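Local coordinates for protein carbohydrate oxidase (PDB 3RJA) that oxidises the C1 hydroxyl of mono-, oligo- and polysaccharides to the lactone, using FAD and passing the electrons to molecular oxygen to give hydrogen peroxide, at residues Ile127-Gly139 and Tyr302-Gln314. Residues are numbered along the deposited sequence; the frame is centred on the assembly and turned at random.
Sequences ISHGTCPGVGISG and YSNFDHVDFITPQ. With ZN (zinc ion), chain E; ZN (zinc ion), chain D; FAD (flavin-adenine dinucleotide), chain B.
P133 projects from the type I beta turn C132-V135 against loop 302-314, joining the flavin-carrying loop of the PCMH-type FAD-binding fold to the loop between helix 295-301 and strand 318-326. Apolar packing dominates. The compact proline ring lies alongside F310, its CB 3.6 Å from F310 CD1, while its CG meets F305 CD2 and its CB also faces V308 CB. F310 is flanked in turn: its CE1 lies over one face of the H307 ring, and its CZ over one face of F305. Two phenyl rings thus back the proline, with the H307 ring against F310, and proline's phi near -68° suits the second position of the turn.

One direct hydrogen bond crosses the contact. The N-H of G134 reaches a lone pair of Q314 OE1 in the carbonyl plane at 3.1 Å, moderately bent at 145°. Q314 CG sits between its backbone N and carbonyl carbon (chi1 40°), and the extended chain beyond carries the amide to the turn. A CB on G134 would run into Q314 CG, consistent with glycine at this place. A leucine in place of Q314, having no amide, would probably leave the G134 N-H without this acceptor and alter the packing against the flavin methyl C7M. Nearer the substrate analogue, water 1 bridges T131 OG1 and Y302 O.

The same two segments hold ligands. C132 SG is bonded covalently to FAD C6, and the N-H groups of G136, at the helix N-cap, and G139, in the first turn of helix 137-142, bind the FAD phosphates. Across the contact, D306 and H307 bind one zinc ion and D309, with H114, another. In one of its two conformers, S303 OG accepts from F305 N at 3.2 Å, closing an ST turn, and also hydrogen-bonds to L300 O; S303 O lies 3.5 Å from P133 CD.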
loop_
_atom_site.group_PDB
_atom_site.type_symbol
_atom_site.label_atom_id
_atom_site.label_comp_id
_atom_site.label_asym_id
_atom_site.label_seq_id
_atom_site.Cartn_x
_atom_site.Cartn_y
_atom_site.Cartn_z
ATOM N N ILE A 127 4.651 -8.544 -12.058
ATOM C CA ILE A 127 4.432 -7.123 -11.803
ATOM C C ILE A 127 5.087 -6.759 -10.495
ATOM O O ILE A 127 5.136 -7.569 -9.558
ATOM C CB ILE A 127 2.911 -6.784 -11.718
ATOM C CG1 ILE A 127 2.256 -6.926 -13.096
ATOM C CG2 ILE A 127 2.665 -5.344 -11.155
ATOM C CD1 ILE A 127 0.776 -7.008 -13.010
ATOM N N SER A 128 5.596 -5.530 -10.435
ATOM C CA SER A 128 6.196 -5.011 -9.231
ATOM C C SER A 128 5.101 -4.524 -8.255
ATOM O O SER A 128 4.442 -3.508 -8.525
ATOM C CB SER A 128 7.144 -3.851 -9.603
ATOM O OG SER A 128 7.659 -3.213 -8.450
ATOM N N HIS A 129 4.919 -5.226 -7.131
ATOM C CA HIS A 129 3.904 -4.841 -6.131
ATOM C C HIS A 129 4.398 -5.191 -4.714
ATOM O O HIS A 129 5.535 -5.654 -4.548
ATOM C CB HIS A 129 2.529 -5.493 -6.432
ATOM C CG HIS A 129 2.597 -6.977 -6.667
ATOM N ND1 HIS A 129 2.912 -7.877 -5.668
ATOM C CD2 HIS A 129 2.385 -7.717 -7.786
ATOM C CE1 HIS A 129 2.901 -9.104 -6.163
ATOM N NE2 HIS A 129 2.568 -9.034 -7.445
ATOM N N GLY A 130 3.539 -4.983 -3.717
ATOM C CA GLY A 130 3.852 -5.295 -2.321
ATOM C C GLY A 130 4.112 -6.767 -2.013
ATOM O O GLY A 130 3.886 -7.651 -2.860
ATOM N N THR A 131 4.571 -7.025 -0.793
ATOM C CA THR A 131 5.043 -8.349 -0.392
ATOM C C THR A 131 3.975 -9.211 0.281
ATOM O O THR A 131 4.150 -10.413 0.361
ATOM C CB THR A 131 6.190 -8.248 0.634
ATOM O OG1 THR A 131 5.732 -7.486 1.761
ATOM C CG2 THR A 131 7.425 -7.568 0.030
ATOM N N CYS A 132 2.923 -8.602 0.827
ATOM C CA CYS A 132 1.942 -9.358 1.594
ATOM C C CYS A 132 0.963 -10.087 0.654
ATOM O O CYS A 132 0.289 -9.450 -0.148
ATOM C CB CYS A 132 1.193 -8.409 2.552
ATOM S SG CYS A 132 2.295 -7.437 3.654
ATOM N N PRO A 133 0.877 -11.425 0.747
ATOM C CA PRO A 133 0.076 -12.142 -0.272
ATOM C C PRO A 133 -1.461 -11.900 -0.219
ATOM O O PRO A 133 -2.119 -12.031 -1.244
ATOM C CB PRO A 133 0.433 -13.617 -0.037
ATOM C CG PRO A 133 0.891 -13.675 1.406
ATOM C CD PRO A 133 1.544 -12.344 1.692
ATOM N N GLY A 134 -1.995 -11.519 0.945
ATOM C CA GLY A 134 -3.430 -11.246 1.116
ATOM C C GLY A 134 -3.925 -9.851 0.750
ATOM O O GLY A 134 -5.137 -9.618 0.661
ATOM N N VAL A 135 -2.991 -8.922 0.510
ATOM C CA VAL A 135 -3.363 -7.572 0.088
ATOM C C VAL A 135 -4.194 -7.605 -1.201
ATOM O O VAL A 135 -3.888 -8.343 -2.127
ATOM C CB VAL A 135 -2.113 -6.662 -0.040
ATOM C CG1 VAL A 135 -2.444 -5.331 -0.721
ATOM C CG2 VAL A 135 -1.565 -6.391 1.368
ATOM N N GLY A 136 -5.263 -6.826 -1.243
ATOM C CA GLY A 136 -6.080 -6.737 -2.440
ATOM C C GLY A 136 -5.416 -5.869 -3.507
ATOM O O GLY A 136 -4.784 -4.846 -3.195
ATOM N N ILE A 137 -5.542 -6.304 -4.764
ATOM C CA ILE A 137 -5.105 -5.531 -5.912
ATOM C C ILE A 137 -5.678 -4.087 -5.927
ATOM O O ILE A 137 -4.944 -3.143 -6.257
ATOM C CB ILE A 137 -5.433 -6.266 -7.244
ATOM C CG1 ILE A 137 -4.711 -5.608 -8.419
ATOM C CG2 ILE A 137 -6.939 -6.391 -7.511
ATOM C CD1 ILE A 137 -5.063 -6.240 -9.770
ATOM N N SER A 138 -6.959 -3.909 -5.558
ATOM C CA SER A 138 -7.581 -2.595 -5.801
ATOM C C SER A 138 -7.107 -1.510 -4.855
ATOM O O SER A 138 -6.690 -0.478 -5.318
ATOM C CB SER A 138 -9.110 -2.643 -5.871
ATOM O OG SER A 138 -9.516 -3.512 -6.903
ATOM N N GLY A 139 -7.177 -1.729 -3.538
ATOM C CA GLY A 139 -6.625 -0.734 -2.602
ATOM C C GLY A 139 -5.152 -0.445 -2.828
ATOM O O GLY A 139 -4.703 0.703 -2.742
ATOM N N TYR A 302 9.521 -13.400 0.769
ATOM C CA TYR A 302 9.229 -12.193 1.566
ATOM C C TYR A 302 7.767 -12.124 2.054
ATOM O O TYR A 302 7.344 -11.109 2.606
ATOM C CB TYR A 302 9.635 -10.913 0.801
ATOM C CG TYR A 302 11.080 -10.456 1.030
ATOM C CD1 TYR A 302 11.547 -10.150 2.310
ATOM C CD2 TYR A 302 11.972 -10.335 -0.031
ATOM C CE1 TYR A 302 12.855 -9.737 2.523
ATOM C CE2 TYR A 302 13.287 -9.934 0.170
ATOM C CZ TYR A 302 13.723 -9.625 1.445
ATOM O OH TYR A 302 15.030 -9.209 1.642
ATOM N N SER A 303 7.016 -13.227 1.893
ATOM C CA SER A 303 5.571 -13.245 2.181
ATOM C C SER A 303 5.196 -13.373 3.663
ATOM O O SER A 303 4.072 -12.976 4.062
ATOM C CB SER A 303 4.896 -14.414 1.427
ATOM O OG SER A 303 5.345 -15.659 1.936
ATOM N N ASN A 304 6.100 -13.965 4.453
ATOM C CA ASN A 304 5.850 -14.300 5.852
ATOM C C ASN A 304 4.804 -15.408 6.033
ATOM O O ASN A 304 4.224 -15.525 7.105
ATOM C CB ASN A 304 5.446 -13.062 6.667
ATOM C CG ASN A 304 6.602 -12.109 6.876
ATOM O OD1 ASN A 304 7.730 -12.543 7.111
ATOM N ND2 ASN A 304 6.335 -10.801 6.777
ATOM N N PHE A 305 4.544 -16.190 4.986
ATOM C CA PHE A 305 3.599 -17.323 5.057
ATOM C C PHE A 305 4.182 -18.524 4.350
ATOM O O PHE A 305 5.162 -18.401 3.597
ATOM C CB PHE A 305 2.240 -16.964 4.422
ATOM C CG PHE A 305 1.464 -16.002 5.226
ATOM C CD1 PHE A 305 0.630 -16.456 6.253
ATOM C CD2 PHE A 305 1.608 -14.630 5.020
ATOM C CE1 PHE A 305 -0.070 -15.562 7.039
ATOM C CE2 PHE A 305 0.906 -13.707 5.809
ATOM C CZ PHE A 305 0.069 -14.170 6.826
ATOM N N ASP A 306 3.590 -19.695 4.595
ATOM C CA ASP A 306 4.103 -20.892 3.972
ATOM C C ASP A 306 3.525 -21.076 2.555
ATOM O O ASP A 306 3.863 -22.021 1.884
ATOM C CB ASP A 306 3.914 -22.135 4.871
ATOM C CG ASP A 306 2.474 -22.624 4.921
ATOM O OD1 ASP A 306 1.560 -21.954 4.394
ATOM O OD2 ASP A 306 2.254 -23.708 5.494
ATOM N N HIS A 307 2.651 -20.174 2.119
ATOM C CA HIS A 307 2.220 -20.144 0.710
ATOM C C HIS A 307 1.817 -18.711 0.351
ATOM O O HIS A 307 1.606 -17.870 1.246
ATOM C CB HIS A 307 1.055 -21.120 0.461
ATOM C CG HIS A 307 -0.256 -20.647 1.015
ATOM N ND1 HIS A 307 -0.608 -20.790 2.339
ATOM C CD2 HIS A 307 -1.299 -20.021 0.425
ATOM C CE1 HIS A 307 -1.809 -20.286 2.538
ATOM N NE2 HIS A 307 -2.251 -19.814 1.390
ATOM N N VAL A 308 1.717 -18.432 -0.946
ATOM C CA VAL A 308 1.340 -17.097 -1.418
ATOM C C VAL A 308 0.024 -16.995 -2.146
ATOM O O VAL A 308 -0.534 -15.892 -2.232
ATOM C CB VAL A 308 2.433 -16.430 -2.283
ATOM C CG1 VAL A 308 3.764 -16.347 -1.486
ATOM C CG2 VAL A 308 2.617 -17.138 -3.580
ATOM N N ASP A 309 -0.484 -18.109 -2.680
ATOM C CA ASP A 309 -1.733 -18.026 -3.446
ATOM C C ASP A 309 -2.946 -17.898 -2.515
ATOM O O ASP A 309 -3.634 -18.884 -2.230
ATOM C CB ASP A 309 -1.867 -19.202 -4.422
ATOM C CG ASP A 309 -3.016 -19.024 -5.417
ATOM O OD1 ASP A 309 -3.615 -17.936 -5.522
ATOM O OD2 ASP A 309 -3.340 -19.993 -6.114
ATOM N N PHE A 310 -3.195 -16.670 -2.044
ATOM C CA PHE A 310 -4.320 -16.384 -1.161
ATOM C C PHE A 310 -5.576 -16.031 -1.931
ATOM O O PHE A 310 -5.570 -15.119 -2.781
ATOM C CB PHE A 310 -3.973 -15.250 -0.187
ATOM C CG PHE A 310 -3.254 -15.708 1.056
ATOM C CD1 PHE A 310 -1.945 -16.153 0.996
ATOM C CD2 PHE A 310 -3.893 -15.689 2.290
ATOM C CE1 PHE A 310 -1.275 -16.576 2.165
ATOM C CE2 PHE A 310 -3.228 -16.104 3.459
ATOM C CZ PHE A 310 -1.909 -16.534 3.384
ATOM N N ILE A 311 -6.645 -16.762 -1.647
ATOM C CA ILE A 311 -7.986 -16.425 -2.155
ATOM C C ILE A 311 -8.973 -16.208 -0.986
ATOM O O ILE A 311 -10.178 -16.092 -1.189
ATOM C CB ILE A 311 -8.515 -17.512 -3.124
ATOM C CG1 ILE A 311 -8.560 -18.887 -2.435
ATOM C CG2 ILE A 311 -7.643 -17.562 -4.417
ATOM C CD1 ILE A 311 -9.403 -19.956 -3.221
ATOM N N THR A 312 -8.419 -16.169 0.225
ATOM C CA THR A 312 -9.098 -15.891 1.490
ATOM C C THR A 312 -8.281 -14.806 2.221
ATOM O O THR A 312 -7.143 -14.551 1.838
ATOM C CB THR A 312 -9.070 -17.133 2.418
ATOM O OG1 THR A 312 -7.733 -17.639 2.462
ATOM C CG2 THR A 312 -9.996 -18.214 1.915
ATOM N N PRO A 313 -8.849 -14.179 3.277
ATOM C CA PRO A 313 -8.116 -13.165 4.066
ATOM C C PRO A 313 -6.899 -13.768 4.775
ATOM O O PRO A 313 -6.923 -14.944 5.068
ATOM C CB PRO A 313 -9.142 -12.738 5.132
ATOM C CG PRO A 313 -10.492 -13.131 4.595
ATOM C CD PRO A 313 -10.231 -14.378 3.774
ATOM N N GLN A 314 -5.866 -12.977 5.086
ATOM C CA GLN A 314 -4.841 -13.476 5.998
ATOM C C GLN A 314 -5.300 -13.287 7.444
ATOM O O GLN A 314 -6.346 -12.652 7.678
ATOM C CB GLN A 314 -3.427 -12.928 5.719
ATOM C CG GLN A 314 -3.272 -11.475 5.331
ATOM C CD GLN A 314 -1.797 -11.111 5.091
ATOM O OE1 GLN A 314 -1.306 -11.036 3.933
ATOM N NE2 GLN A 314 -1.084 -10.900 6.183
HETATM ZN ZN ZN E . -0.116 -22.537 3.503
HETATM ZN ZN ZN D . -4.872 -18.591 -7.020
HETATM P PA FAD B . -9.212 -2.425 1.162
HETATM O O1A FAD B . -10.162 -3.442 0.588
HETATM O O2A FAD B . -9.327 -2.218 2.650
HETATM O O5B FAD B . -9.450 -1.020 0.424
HETATM C C5B FAD B . -8.508 0.033 0.596
HETATM C C4B FAD B . -9.101 1.322 0.000
HETATM O O4B FAD B . -9.273 1.164 -1.409
HETATM C C3B FAD B . -10.477 1.664 0.568
HETATM O O3B FAD B . -10.661 3.080 0.501
HETATM C C2B FAD B . -11.398 1.010 -0.457
HETATM O O2B FAD B . -12.717 1.499 -0.515
HETATM C C1B FAD B . -10.629 1.292 -1.740
HETATM N N9A FAD B . -10.964 0.301 -2.758
HETATM C C8A FAD B . -10.999 -1.084 -2.631
HETATM N N7A FAD B . -11.364 -1.587 -3.842
HETATM C C5A FAD B . -11.528 -0.574 -4.707
HETATM C C6A FAD B . -11.899 -0.546 -6.055
HETATM N N6A FAD B . -12.145 -1.691 -6.731
HETATM N N1A FAD B . -11.969 0.686 -6.682
HETATM C C2A FAD B . -11.724 1.861 -5.979
HETATM N N3A FAD B . -11.397 1.841 -4.638
HETATM C C4A FAD B . -11.292 0.626 -4.028
HETATM N N1 FAD B . 1.611 -1.492 1.110
HETATM C C2 FAD B . 2.681 -1.296 0.229
HETATM O O2 FAD B . 2.735 -0.313 -0.520
HETATM N N3 FAD B . 3.656 -2.289 0.184
HETATM C C4 FAD B . 3.597 -3.498 0.851
HETATM O O4 FAD B . 4.459 -4.385 0.664
HETATM C C4X FAD B . 2.466 -3.637 1.820
HETATM N N5 FAD B . 2.329 -4.748 2.524
HETATM C C5X FAD B . 1.244 -4.954 3.344
HETATM C C6 FAD B . 1.067 -6.189 4.019
HETATM C C7 FAD B . -0.085 -6.454 4.735
HETATM C C7M FAD B . -0.261 -7.794 5.479
HETATM C C8 FAD B . -1.151 -5.524 4.683
HETATM C C8M FAD B . -2.445 -5.780 5.430
HETATM C C9 FAD B . -0.970 -4.286 4.086
HETATM C C9A FAD B . 0.215 -3.984 3.385
HETATM N N10 FAD B . 0.373 -2.787 2.645
HETATM C C10 FAD B . 1.532 -2.547 1.922
HETATM C "C1'" FAD B . -0.705 -1.747 2.697
HETATM C "C2'" FAD B . -1.638 -1.884 1.502
HETATM O "O2'" FAD B . -0.983 -1.398 0.337
HETATM C "C3'" FAD B . -2.883 -1.055 1.722
HETATM O "O3'" FAD B . -3.477 -1.388 2.958
HETATM C "C4'" FAD B . -3.863 -1.273 0.557
HETATM O "O4'" FAD B . -4.676 -0.148 0.428
HETATM C "C5'" FAD B . -4.697 -2.543 0.747
HETATM O "O5'" FAD B . -5.552 -2.712 -0.350
HETATM P P FAD B . -6.879 -3.631 -0.167
HETATM O O1P FAD B . -7.600 -3.770 -1.474
HETATM O O2P FAD B . -6.486 -4.974 0.452
HETATM O O3P FAD B . -7.655 -2.755 0.923
HETATM O O HOH W 1 5.323 -9.501 3.586
HETATM O O HOH W 2 -3.985 -19.518 -8.767
HETATM O O HOH W 3 -6.353 -19.823 -6.222
#